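Local coordinates for protein precorrin-6y methylase (Rhodobacter capsulatus, PDB 3NJR) that probably methylates a precorrin intermediate with S-adenosyl-L-methionine during cobalamin biosynthesis, this chain being the C-terminal domain of precorrin-6Y C5,15-methyltransferase, at residues L58-G63 against P121-V126; A80-P85 against P104-V109; G132-Y137 against E160-Q165; G172-I177 against P196-S201. One frame throughout, in Å; residues are numbered along the deposited sequence.

All four contacts build one domain around a single mixed beta sheet. Interactions 1 and 2 are neighbours, their centres about 9 Å apart, because strands 58-62 and 79-84 lie side by side; L59 O and I81 N probably hydrogen-bond there, at 2.8 Å. Both reach S-adenosyl-L-homocysteine, interaction 1 through G63 and interaction 2 through E84 and P85. Interaction 3 lies about 17 Å from interaction 1, centre to centre, where the chain leaves strand 125-128 for the next helices. It touches interaction 4 (centres about 13 Å apart), L163 packing on W200. Interaction 4 lies at the other end of this chain's sheet, about 25 Å from interaction 2 between centres.

Interaction 1: L58-G63 against P121-V126; sequences LLWDIG and PLPEAV. With SAH (S-adenosyl-L-homocysteine), chain C.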
# COMPACT_ATOMS: atom_id res chain seq x y z
N LEU A 58 -5.49 -29.95 -16.66
CA LEU A 58 -6.22 -30.31 -15.43
C LEU A 58 -5.77 -29.44 -14.26
O LEU A 58 -4.57 -29.20 -14.10
CB LEU A 58 -6.05 -31.80 -15.09
CG LEU A 58 -6.63 -32.40 -13.80
CD1 LEU A 58 -8.15 -32.35 -13.71
CD2 LEU A 58 -6.18 -33.82 -13.63
N LEU A 59 -6.75 -28.99 -13.46
CA LEU A 59 -6.49 -28.23 -12.23
C LEU A 59 -6.91 -28.95 -10.93
O LEU A 59 -8.04 -29.45 -10.80
CB LEU A 59 -7.16 -26.84 -12.28
CG LEU A 59 -7.04 -25.92 -11.05
CD1 LEU A 59 -5.67 -25.25 -10.93
CD2 LEU A 59 -8.14 -24.89 -10.96
N TRP A 60 -6.00 -29.00 -9.96
CA TRP A 60 -6.40 -29.30 -8.59
C TRP A 60 -6.68 -27.97 -7.94
O TRP A 60 -5.79 -27.13 -7.87
CB TRP A 60 -5.26 -30.04 -7.83
CG TRP A 60 -5.18 -31.50 -8.12
CD1 TRP A 60 -5.92 -32.20 -9.03
CD2 TRP A 60 -4.29 -32.45 -7.52
NE1 TRP A 60 -5.56 -33.52 -9.02
CE2 TRP A 60 -4.55 -33.70 -8.11
CE3 TRP A 60 -3.28 -32.36 -6.54
CZ2 TRP A 60 -3.85 -34.87 -7.74
CZ3 TRP A 60 -2.59 -33.51 -6.19
CH2 TRP A 60 -2.88 -34.75 -6.79
N ASP A 61 -7.90 -27.77 -7.47
CA ASP A 61 -8.26 -26.54 -6.75
C ASP A 61 -8.47 -26.90 -5.29
O ASP A 61 -9.53 -27.41 -4.92
CB ASP A 61 -9.51 -25.89 -7.38
CG ASP A 61 -10.05 -24.67 -6.57
OD1 ASP A 61 -9.49 -24.31 -5.49
OD2 ASP A 61 -11.07 -24.07 -7.03
N ILE A 62 -7.47 -26.66 -4.47
CA ILE A 62 -7.59 -26.96 -3.05
C ILE A 62 -8.20 -25.79 -2.29
O ILE A 62 -7.75 -24.66 -2.40
CB ILE A 62 -6.24 -27.38 -2.43
CG1 ILE A 62 -5.76 -28.68 -3.07
CG2 ILE A 62 -6.38 -27.53 -0.92
CD1 ILE A 62 -4.27 -28.77 -3.24
N GLY A 63 -9.26 -26.07 -1.54
CA GLY A 63 -9.95 -25.03 -0.79
C GLY A 63 -11.01 -24.37 -1.64
O GLY A 63 -11.19 -23.14 -1.61
N PRO A 121 -6.12 -38.19 -10.28
CA PRO A 121 -5.06 -38.14 -11.30
C PRO A 121 -4.22 -36.88 -11.11
O PRO A 121 -4.76 -35.87 -10.66
CB PRO A 121 -5.84 -38.05 -12.62
CG PRO A 121 -7.21 -37.53 -12.23
CD PRO A 121 -7.47 -38.06 -10.85
N LEU A 122 -2.93 -36.94 -11.44
CA LEU A 122 -2.04 -35.80 -11.28
C LEU A 122 -2.38 -34.62 -12.23
O LEU A 122 -2.65 -34.81 -13.42
CB LEU A 122 -0.57 -36.22 -11.42
CG LEU A 122 0.02 -37.15 -10.34
CD1 LEU A 122 1.47 -37.53 -10.65
CD2 LEU A 122 -0.11 -36.58 -8.92
N PRO A 123 -2.36 -33.38 -11.70
CA PRO A 123 -2.85 -32.26 -12.49
C PRO A 123 -1.73 -31.66 -13.31
O PRO A 123 -0.57 -32.02 -13.09
CB PRO A 123 -3.25 -31.26 -11.41
CG PRO A 123 -2.19 -31.50 -10.33
CD PRO A 123 -2.03 -32.98 -10.31
N GLU A 124 -2.09 -30.77 -14.25
CA GLU A 124 -1.13 -29.95 -14.97
C GLU A 124 -0.85 -28.64 -14.18
O GLU A 124 0.24 -28.06 -14.30
CB GLU A 124 -1.65 -29.64 -16.37
CG GLU A 124 -1.36 -30.70 -17.46
CD GLU A 124 -2.33 -31.89 -17.45
OE1 GLU A 124 -3.56 -31.70 -17.26
OE2 GLU A 124 -1.87 -33.05 -17.64
N ALA A 125 -1.83 -28.21 -13.37
CA ALA A 125 -1.74 -27.06 -12.46
C ALA A 125 -2.45 -27.29 -11.10
O ALA A 125 -3.44 -28.04 -11.03
CB ALA A 125 -2.31 -25.81 -13.13
N VAL A 126 -1.95 -26.65 -10.02
CA VAL A 126 -2.62 -26.70 -8.69
C VAL A 126 -2.83 -25.30 -8.12
O VAL A 126 -1.95 -24.43 -8.23
CB VAL A 126 -1.78 -27.40 -7.62
CG1 VAL A 126 -2.63 -27.69 -6.37
CG2 VAL A 126 -1.09 -28.63 -8.13
N SAH C . -11.10 -20.00 -3.88
CA SAH C . -12.39 -19.88 -3.13
CB SAH C . -12.19 -18.98 -1.91
CG SAH C . -12.49 -19.71 -0.59
SD SAH C . -11.00 -19.99 0.31
C SAH C . -13.48 -19.37 -4.05
O SAH C . -14.67 -19.58 -3.83
OXT SAH C . -13.22 -18.72 -5.05
C5' SAH C . -11.53 -20.76 1.82
C4' SAH C . -12.10 -22.18 1.65
O4' SAH C . -11.10 -23.21 1.74
C3' SAH C . -13.13 -22.48 2.73
O3' SAH C . -14.39 -22.75 2.12
C2' SAH C . -12.63 -23.72 3.45
O2' SAH C . -13.68 -24.65 3.78
C1' SAH C . -11.64 -24.33 2.47
N9 SAH C . -10.64 -25.19 3.18
C8 SAH C . -10.11 -24.95 4.40
N7 SAH C . -9.25 -25.93 4.77
C5 SAH C . -9.22 -26.83 3.78
C6 SAH C . -8.51 -28.11 3.51
N6 SAH C . -7.66 -28.60 4.44
N1 SAH C . -8.75 -28.76 2.34
C2 SAH C . -9.60 -28.27 1.42
N3 SAH C . -10.27 -27.11 1.60
C4 SAH C . -10.14 -26.35 2.73
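L58 meets E124 first: the glutamate chain folds back at chi2 (81°), and OE1 accepts the backbone N of L58 at 2.7 Å through its anti lone pair, the one turned away from OE2. The carbonyl of L58 is held by two amides. A125 N lies 3.0 Å from L58 O and almost straight off the end of the carbonyl, whereas E124 N approaches from a tilt. The L58 side chain puts CD2 beside the 121-123 backbone, 3.7 Å from L122 O, and against the P121 ring. L59 bridges to A125 on the other face of the sheet from W60, with L59 CD1 4.1 Å from A125 CB. W60 N then donates to A125 O at 2.9 Å, continuing the parallel pairing. Its indole carries much of the packing: P123 CD stands over the six-membered ring, 3.6 Å from the centroid and 17° off the normal, a CH-pi contact. At the ring edge W60 NE1 makes a weak bond to P121 O, 3.0 Å away. I62 CD1 reaches V126 CG1 at 3.7 Å, and G63 CA comes up against N3 of S-adenosyl-L-homocysteine. Strand 58-62 thus runs between strands 79-84 and 125-128, with W73 of helix 68-75 covering L59 and A125, and L117 and L120 packing on W60.

Interaction 2: A80-P85 against P104-V109; sequences AITIEP and PRMRAV. With SAH (S-adenosyl-L-homocysteine), chain C.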
# COMPACT_ATOMS: atom_id res chain seq x y z
N ALA A 80 -11.14 -29.47 -14.17
CA ALA A 80 -10.76 -29.26 -12.77
C ALA A 80 -11.38 -30.25 -11.81
O ALA A 80 -12.52 -30.69 -12.02
CB ALA A 80 -11.11 -27.86 -12.34
N ILE A 81 -10.63 -30.59 -10.76
CA ILE A 81 -11.18 -31.27 -9.59
C ILE A 81 -11.11 -30.28 -8.42
O ILE A 81 -10.04 -29.72 -8.14
CB ILE A 81 -10.39 -32.56 -9.23
CG1 ILE A 81 -10.54 -33.59 -10.34
CG2 ILE A 81 -10.87 -33.13 -7.90
CD1 ILE A 81 -9.45 -34.60 -10.37
N THR A 82 -12.23 -30.08 -7.73
CA THR A 82 -12.37 -29.03 -6.72
C THR A 82 -12.59 -29.66 -5.35
O THR A 82 -13.59 -30.31 -5.15
CB THR A 82 -13.55 -28.10 -7.07
OG1 THR A 82 -13.39 -27.64 -8.42
CG2 THR A 82 -13.64 -26.91 -6.13
N ILE A 83 -11.67 -29.42 -4.43
CA ILE A 83 -11.65 -30.08 -3.12
C ILE A 83 -12.12 -29.15 -2.01
O ILE A 83 -11.45 -28.16 -1.73
CB ILE A 83 -10.19 -30.47 -2.76
CG1 ILE A 83 -9.34 -30.75 -4.02
CG2 ILE A 83 -10.14 -31.57 -1.67
CD1 ILE A 83 -9.67 -32.02 -4.75
N GLU A 84 -13.25 -29.46 -1.38
CA GLU A 84 -13.81 -28.65 -0.28
C GLU A 84 -14.43 -29.55 0.83
O GLU A 84 -15.20 -30.48 0.51
CB GLU A 84 -14.83 -27.66 -0.85
CG GLU A 84 -15.75 -26.94 0.15
CD GLU A 84 -15.00 -26.09 1.18
OE1 GLU A 84 -14.27 -25.14 0.80
OE2 GLU A 84 -15.16 -26.36 2.39
N PRO A 85 -14.08 -29.32 2.13
CA PRO A 85 -14.67 -30.19 3.16
C PRO A 85 -16.15 -29.91 3.44
O PRO A 85 -16.92 -30.86 3.62
CB PRO A 85 -13.81 -29.94 4.41
CG PRO A 85 -13.20 -28.61 4.17
CD PRO A 85 -13.00 -28.49 2.68
N PRO A 104 -19.22 -32.48 -17.39
CA PRO A 104 -18.15 -33.25 -18.02
C PRO A 104 -16.73 -32.77 -17.62
O PRO A 104 -15.84 -33.59 -17.46
CB PRO A 104 -18.38 -33.00 -19.52
CG PRO A 104 -19.13 -31.66 -19.57
CD PRO A 104 -20.04 -31.75 -18.37
N ARG A 105 -16.54 -31.47 -17.48
CA ARG A 105 -15.22 -30.85 -17.30
C ARG A 105 -14.80 -30.70 -15.82
O ARG A 105 -13.61 -30.65 -15.52
CB ARG A 105 -15.24 -29.46 -17.92
CG ARG A 105 -15.12 -29.41 -19.42
CD ARG A 105 -15.04 -27.94 -19.89
NE ARG A 105 -14.13 -27.70 -21.03
CZ ARG A 105 -13.26 -28.58 -21.55
NH1 ARG A 105 -13.13 -29.82 -21.08
NH2 ARG A 105 -12.50 -28.21 -22.58
N MET A 106 -15.77 -30.60 -14.92
CA MET A 106 -15.51 -30.18 -13.55
C MET A 106 -16.15 -31.10 -12.50
O MET A 106 -17.35 -31.36 -12.56
CB MET A 106 -15.96 -28.74 -13.38
CG MET A 106 -15.94 -28.19 -11.96
SD MET A 106 -15.85 -26.38 -11.98
CE MET A 106 -16.35 -25.96 -10.30
N ARG A 107 -15.33 -31.58 -11.56
CA ARG A 107 -15.76 -32.47 -10.47
C ARG A 107 -15.66 -31.82 -9.08
O ARG A 107 -14.69 -31.15 -8.77
CB ARG A 107 -14.85 -33.70 -10.41
CG ARG A 107 -15.35 -34.95 -11.03
CD ARG A 107 -14.23 -36.00 -11.02
NE ARG A 107 -13.98 -36.56 -9.68
CZ ARG A 107 -12.94 -37.35 -9.37
NH1 ARG A 107 -12.04 -37.67 -10.29
NH2 ARG A 107 -12.81 -37.81 -8.13
N ALA A 108 -16.62 -32.08 -8.21
CA ALA A 108 -16.42 -31.71 -6.81
C ALA A 108 -16.08 -32.93 -5.99
O ALA A 108 -16.67 -33.99 -6.17
CB ALA A 108 -17.64 -31.03 -6.25
N VAL A 109 -15.10 -32.78 -5.10
CA VAL A 109 -14.75 -33.81 -4.12
C VAL A 109 -14.94 -33.20 -2.73
O VAL A 109 -14.27 -32.22 -2.37
CB VAL A 109 -13.29 -34.34 -4.32
CG1 VAL A 109 -12.86 -35.22 -3.15
CG2 VAL A 109 -13.16 -35.12 -5.61
N SAH C . -11.10 -20.00 -3.88
CA SAH C . -12.39 -19.88 -3.13
CB SAH C . -12.19 -18.98 -1.91
CG SAH C . -12.49 -19.71 -0.59
SD SAH C . -11.00 -19.99 0.31
C SAH C . -13.48 -19.37 -4.05
O SAH C . -14.67 -19.58 -3.83
OXT SAH C . -13.22 -18.72 -5.05
C5' SAH C . -11.53 -20.76 1.82
C4' SAH C . -12.10 -22.18 1.65
O4' SAH C . -11.10 -23.21 1.74
C3' SAH C . -13.13 -22.48 2.73
O3' SAH C . -14.39 -22.75 2.12
C2' SAH C . -12.63 -23.72 3.45
O2' SAH C . -13.68 -24.65 3.78
C1' SAH C . -11.64 -24.33 2.47
N9 SAH C . -10.64 -25.19 3.18
C8 SAH C . -10.11 -24.95 4.40
N7 SAH C . -9.25 -25.93 4.77
C5 SAH C . -9.22 -26.83 3.78
C6 SAH C . -8.51 -28.11 3.51
N6 SAH C . -7.66 -28.60 4.44
N1 SAH C . -8.75 -28.76 2.34
C2 SAH C . -9.60 -28.27 1.42
N3 SAH C . -10.27 -27.11 1.60
C4 SAH C . -10.14 -26.35 2.73
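E84, whose backbone N is bound to V109 O across the contact at 3.1 Å, also makes the shortest polar contacts here, to the ribose of S-adenosyl-L-homocysteine. Its side chain leaves the sheet with CG anti to the backbone N (chi1 167°) and bends at chi2 (60°). The two carboxylate oxygens divide the ribose diol: O3' donates to E84 OE1 at 2.7 Å and O2' to E84 OE2 at 2.7 Å. The amides of G65 and R86 also bind this carboxylate, on OE1 and OE2 respectively, while P85 CD packs on the adenine at N3. Four more backbone bonds join these parallel strands. V109 N donates to T82 O at 2.9 Å and practically straight, and T82 N gives its own bond to R107 O, also 2.9 Å long. Toward the start of the strands A80 takes part twice, its O accepting from R107 N and its N donating to R105 O.

Packing follows on both faces. I81 CG2 meets V109 CG2 at 3.8 Å, and the I81 chain runs beside R107 so that CG1 lies over one face of the guanidinium. On the opposite face M106 CE reaches T82 OG1, which is hydrogen-bonded to S70. An acidic residue ending the second strand and gripping both ribose hydroxyls is characteristic of class I methyltransferases; here two amides help fix the carboxylate's rotation and would probably favour its charged form.

Interaction 3: G132-Y137 against E160-Q165; sequences GSQALY and ETLLTQ
Two helices that follow successive parallel strands of the Rossmann-like sheet, 134-143 and 157-170, meet here, with L162 reaching across to G132, Q134 and Y137. In L162 chi1 (-177°) carries the branched end across to the other helix, and chi2 (57°) turns CD1 and CD2 to different partners. CD2 lies 3.3 Å from G132 O and also sits at the edge of the Y137 ring, 3.9 Å from Y137 CE1 and near the ring plane. CD1 of L162 instead approaches Q134 OE1 at 3.4 Å. The bend of Q134 at chi2 brings its amide over to this methyl, while NE2 is bound to D138. Further in, Y137 OH comes within 4.0 Å of L163 CD1, and both side chains rest on A152 of strand 149-154. Ahead of the first helix S133 is the N-cap: L136 N donates to S133 OG at 3.2 Å, closing the first turn. Between the two segments the contact depends on van der Waals fit, L162 touching both the turn before helix 134-143 and the edge of Y137; just beyond them, a weak bond from R169 to Q134 OE1 adds a polar tie between the same two helices.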
# COMPACT_ATOMS: atom_id res chain seq x y z
N GLY A 132 -3.44 -24.24 3.33
CA GLY A 132 -2.09 -24.54 2.87
C GLY A 132 -1.12 -24.56 4.03
O GLY A 132 -0.79 -23.52 4.61
N SER A 133 -0.67 -25.76 4.37
CA SER A 133 0.27 -26.00 5.46
C SER A 133 1.58 -26.48 4.85
O SER A 133 1.64 -26.73 3.64
CB SER A 133 -0.32 -27.07 6.40
OG SER A 133 -0.43 -28.34 5.77
N GLN A 134 2.63 -26.60 5.68
CA GLN A 134 3.91 -27.14 5.21
C GLN A 134 3.75 -28.60 4.83
O GLN A 134 4.37 -29.06 3.87
CB GLN A 134 5.02 -26.97 6.27
CG GLN A 134 6.41 -27.47 5.84
CD GLN A 134 7.07 -26.64 4.72
OE1 GLN A 134 7.14 -25.40 4.79
NE2 GLN A 134 7.58 -27.34 3.68
N ALA A 135 2.89 -29.31 5.57
CA ALA A 135 2.53 -30.71 5.28
C ALA A 135 2.04 -30.86 3.83
O ALA A 135 2.65 -31.57 3.02
CB ALA A 135 1.47 -31.22 6.27
N LEU A 136 0.95 -30.16 3.53
CA LEU A 136 0.41 -30.07 2.18
C LEU A 136 1.47 -29.85 1.10
O LEU A 136 1.49 -30.56 0.10
CB LEU A 136 -0.65 -28.98 2.11
CG LEU A 136 -1.29 -28.80 0.73
CD1 LEU A 136 -2.06 -30.03 0.33
CD2 LEU A 136 -2.17 -27.55 0.74
N TYR A 137 2.34 -28.87 1.33
CA TYR A 137 3.42 -28.59 0.38
C TYR A 137 4.50 -29.69 0.28
O TYR A 137 5.04 -29.93 -0.79
CB TYR A 137 4.02 -27.19 0.61
CG TYR A 137 3.07 -26.06 0.23
CD1 TYR A 137 2.50 -25.25 1.21
CD2 TYR A 137 2.73 -25.83 -1.10
CE1 TYR A 137 1.62 -24.20 0.87
CE2 TYR A 137 1.84 -24.79 -1.45
CZ TYR A 137 1.30 -23.98 -0.45
OH TYR A 137 0.43 -22.97 -0.76
N GLU A 160 1.51 -16.12 4.56
CA GLU A 160 2.46 -15.28 3.82
C GLU A 160 3.92 -15.69 4.07
O GLU A 160 4.71 -15.76 3.10
CB GLU A 160 2.26 -13.80 4.14
CG GLU A 160 0.94 -13.22 3.64
CD GLU A 160 0.67 -11.84 4.19
OE1 GLU A 160 1.44 -11.39 5.07
OE2 GLU A 160 -0.32 -11.20 3.77
N THR A 161 4.28 -15.96 5.33
CA THR A 161 5.66 -16.37 5.66
C THR A 161 6.03 -17.60 4.86
O THR A 161 7.10 -17.68 4.25
CB THR A 161 5.86 -16.73 7.15
OG1 THR A 161 5.33 -15.69 7.99
CG2 THR A 161 7.35 -16.93 7.45
N LEU A 162 5.08 -18.54 4.88
CA LEU A 162 5.17 -19.80 4.16
C LEU A 162 5.40 -19.62 2.66
O LEU A 162 6.29 -20.25 2.10
CB LEU A 162 3.91 -20.62 4.46
CG LEU A 162 3.76 -22.03 3.89
CD1 LEU A 162 4.94 -22.90 4.31
CD2 LEU A 162 2.42 -22.61 4.32
N LEU A 163 4.64 -18.72 2.03
CA LEU A 163 4.86 -18.42 0.61
C LEU A 163 6.26 -17.88 0.35
O LEU A 163 6.95 -18.32 -0.59
CB LEU A 163 3.80 -17.44 0.11
CG LEU A 163 2.50 -18.01 -0.51
CD1 LEU A 163 2.04 -19.38 0.03
CD2 LEU A 163 1.39 -17.01 -0.40
N THR A 164 6.71 -16.96 1.20
CA THR A 164 8.05 -16.38 1.11
C THR A 164 9.14 -17.44 1.20
O THR A 164 10.14 -17.37 0.46
CB THR A 164 8.27 -15.37 2.23
OG1 THR A 164 7.06 -14.62 2.42
CG2 THR A 164 9.42 -14.43 1.89
N GLN A 165 8.94 -18.41 2.09
CA GLN A 165 9.84 -19.56 2.23
C GLN A 165 9.82 -20.43 0.99
O GLN A 165 10.88 -20.81 0.48
CB GLN A 165 9.47 -20.39 3.44
CG GLN A 165 10.19 -19.94 4.70
CD GLN A 165 9.46 -20.34 5.98
OE1 GLN A 165 8.74 -21.35 6.02
NE2 GLN A 165 9.66 -19.54 7.04

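Interaction 4: G172-I177 against P196-S201; sequences GQLLRI and PQLQWS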
# COMPACT_ATOMS: atom_id res chain seq x y z
N GLY A 172 10.34 -18.90 -8.79
CA GLY A 172 9.08 -18.49 -9.37
C GLY A 172 8.85 -17.04 -9.05
O GLY A 172 9.79 -16.27 -8.85
N GLN A 173 7.59 -16.65 -8.96
CA GLN A 173 7.23 -15.25 -8.82
C GLN A 173 6.51 -15.06 -7.50
O GLN A 173 5.67 -15.89 -7.14
CB GLN A 173 6.34 -14.87 -9.98
CG GLN A 173 5.61 -13.54 -9.88
CD GLN A 173 4.72 -13.29 -11.09
OE1 GLN A 173 3.50 -13.46 -11.03
NE2 GLN A 173 5.33 -12.94 -12.22
N LEU A 174 6.81 -14.00 -6.79
CA LEU A 174 6.04 -13.67 -5.57
C LEU A 174 5.54 -12.22 -5.61
O LEU A 174 6.34 -11.29 -5.63
CB LEU A 174 6.87 -13.96 -4.30
CG LEU A 174 6.31 -13.72 -2.89
CD1 LEU A 174 5.17 -14.69 -2.49
CD2 LEU A 174 7.45 -13.81 -1.89
N LEU A 175 4.22 -12.04 -5.62
CA LEU A 175 3.62 -10.72 -5.74
C LEU A 175 2.98 -10.29 -4.44
O LEU A 175 2.34 -11.08 -3.77
CB LEU A 175 2.53 -10.71 -6.81
CG LEU A 175 2.88 -11.03 -8.26
CD1 LEU A 175 1.59 -11.13 -9.06
CD2 LEU A 175 3.84 -9.99 -8.83
N ARG A 176 3.15 -9.03 -4.08
CA ARG A 176 2.36 -8.47 -3.00
C ARG A 176 1.25 -7.63 -3.65
O ARG A 176 1.53 -6.80 -4.53
CB ARG A 176 3.21 -7.62 -2.05
CG ARG A 176 2.37 -6.90 -1.01
CD ARG A 176 3.14 -5.87 -0.14
NE ARG A 176 3.88 -4.86 -0.90
CZ ARG A 176 3.39 -4.06 -1.85
NH1 ARG A 176 2.11 -4.17 -2.25
NH2 ARG A 176 4.19 -3.17 -2.43
N ILE A 177 0.01 -7.85 -3.23
CA ILE A 177 -1.13 -7.26 -3.92
C ILE A 177 -2.06 -6.59 -2.94
O ILE A 177 -2.52 -7.21 -1.99
CB ILE A 177 -1.94 -8.31 -4.72
CG1 ILE A 177 -1.04 -9.10 -5.68
CG2 ILE A 177 -3.06 -7.63 -5.51
CD1 ILE A 177 -1.48 -10.52 -5.88
N PRO A 196 -3.15 -6.34 2.26
CA PRO A 196 -2.42 -6.92 1.12
C PRO A 196 -2.60 -8.44 1.13
O PRO A 196 -2.90 -9.04 2.18
CB PRO A 196 -0.97 -6.54 1.39
CG PRO A 196 -0.90 -6.32 2.87
CD PRO A 196 -2.27 -5.91 3.35
N GLN A 197 -2.47 -9.06 -0.03
CA GLN A 197 -2.51 -10.51 -0.15
C GLN A 197 -1.22 -10.87 -0.86
O GLN A 197 -0.76 -10.14 -1.75
CB GLN A 197 -3.75 -10.94 -0.95
CG GLN A 197 -4.49 -12.18 -0.41
CD GLN A 197 -5.98 -12.23 -0.79
OE1 GLN A 197 -6.79 -11.39 -0.39
NE2 GLN A 197 -6.35 -13.26 -1.55
N LEU A 198 -0.60 -11.96 -0.43
CA LEU A 198 0.58 -12.45 -1.13
C LEU A 198 0.18 -13.59 -2.07
O LEU A 198 -0.72 -14.37 -1.76
CB LEU A 198 1.67 -12.86 -0.15
CG LEU A 198 2.89 -11.93 -0.05
CD1 LEU A 198 2.50 -10.52 0.39
CD2 LEU A 198 3.96 -12.51 0.88
N GLN A 199 0.84 -13.65 -3.22
CA GLN A 199 0.55 -14.68 -4.19
C GLN A 199 1.84 -15.23 -4.75
O GLN A 199 2.67 -14.50 -5.29
CB GLN A 199 -0.34 -14.15 -5.32
CG GLN A 199 -0.69 -15.22 -6.36
CD GLN A 199 -1.27 -14.66 -7.65
OE1 GLN A 199 -0.54 -14.17 -8.51
NE2 GLN A 199 -2.59 -14.75 -7.81
N TRP A 200 2.00 -16.54 -4.59
CA TRP A 200 3.14 -17.19 -5.16
C TRP A 200 2.73 -17.96 -6.40
O TRP A 200 1.63 -18.56 -6.48
CB TRP A 200 3.83 -18.09 -4.14
CG TRP A 200 5.01 -18.82 -4.72
CD1 TRP A 200 6.13 -18.27 -5.30
CD2 TRP A 200 5.17 -20.24 -4.79
NE1 TRP A 200 6.98 -19.27 -5.72
CE2 TRP A 200 6.43 -20.48 -5.42
CE3 TRP A 200 4.39 -21.33 -4.38
CZ2 TRP A 200 6.92 -21.77 -5.64
CZ3 TRP A 200 4.89 -22.62 -4.59
CH2 TRP A 200 6.15 -22.83 -5.22
N SER A 201 3.63 -17.95 -7.36
CA SER A 201 3.40 -18.64 -8.60
C SER A 201 4.74 -19.28 -8.97
O SER A 201 5.74 -18.58 -9.21
CB SER A 201 2.91 -17.63 -9.64
OG SER A 201 2.80 -18.22 -10.91
O HOH W 1 2.23 -14.38 -8.49
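L175 and Q199 sit in the middle of the antiparallel pairing, joined both ways: L175 N to Q199 O at 2.9 Å and Q199 N to L175 O at 3.0 Å. The hydrogen-bonded pairs Q173 with S201 and I177 with Q197 repeat this on either side, six backbone bonds in all. The tightly packed face carries L174, R176, L198 and W200. L174 CD1 touches W200 CB at 4.0 Å and L198 CD2 at 4.2 Å. W200 has CG anti to its backbone N (chi1 178°), the indole being turned so that L174 CB meets its edge, and NE1 is bound to G171 O. Helix 157-170 covers this side through L163 and L166. R176 packs CB on L198 CD1 at 3.9 Å and then turns outward to make a cation-pi contact with W191 of the fourth subunit.

The other face is more polar. I177 CD1 lies on Q199 CB at 3.8 Å, and I177 also packs on L46 of helix 41-51, but toward the partly exposed Q173 a water sits between two extended glutamines, 3.0 Å from Q173 OE1 and 2.8 Å from Q199 OE1. Q199 NE2 has a weak bond to N153. Outside the hairpin, L175 to I177 pair antiparallel with a strand of the fourth subunit, carrying the sheet across the interface. A beta hairpin added at the end of the parallel strands, with strand 188-203 inserted antiparallel between 149-154 and 173-185, is the hallmark of the class I methyltransferase fold.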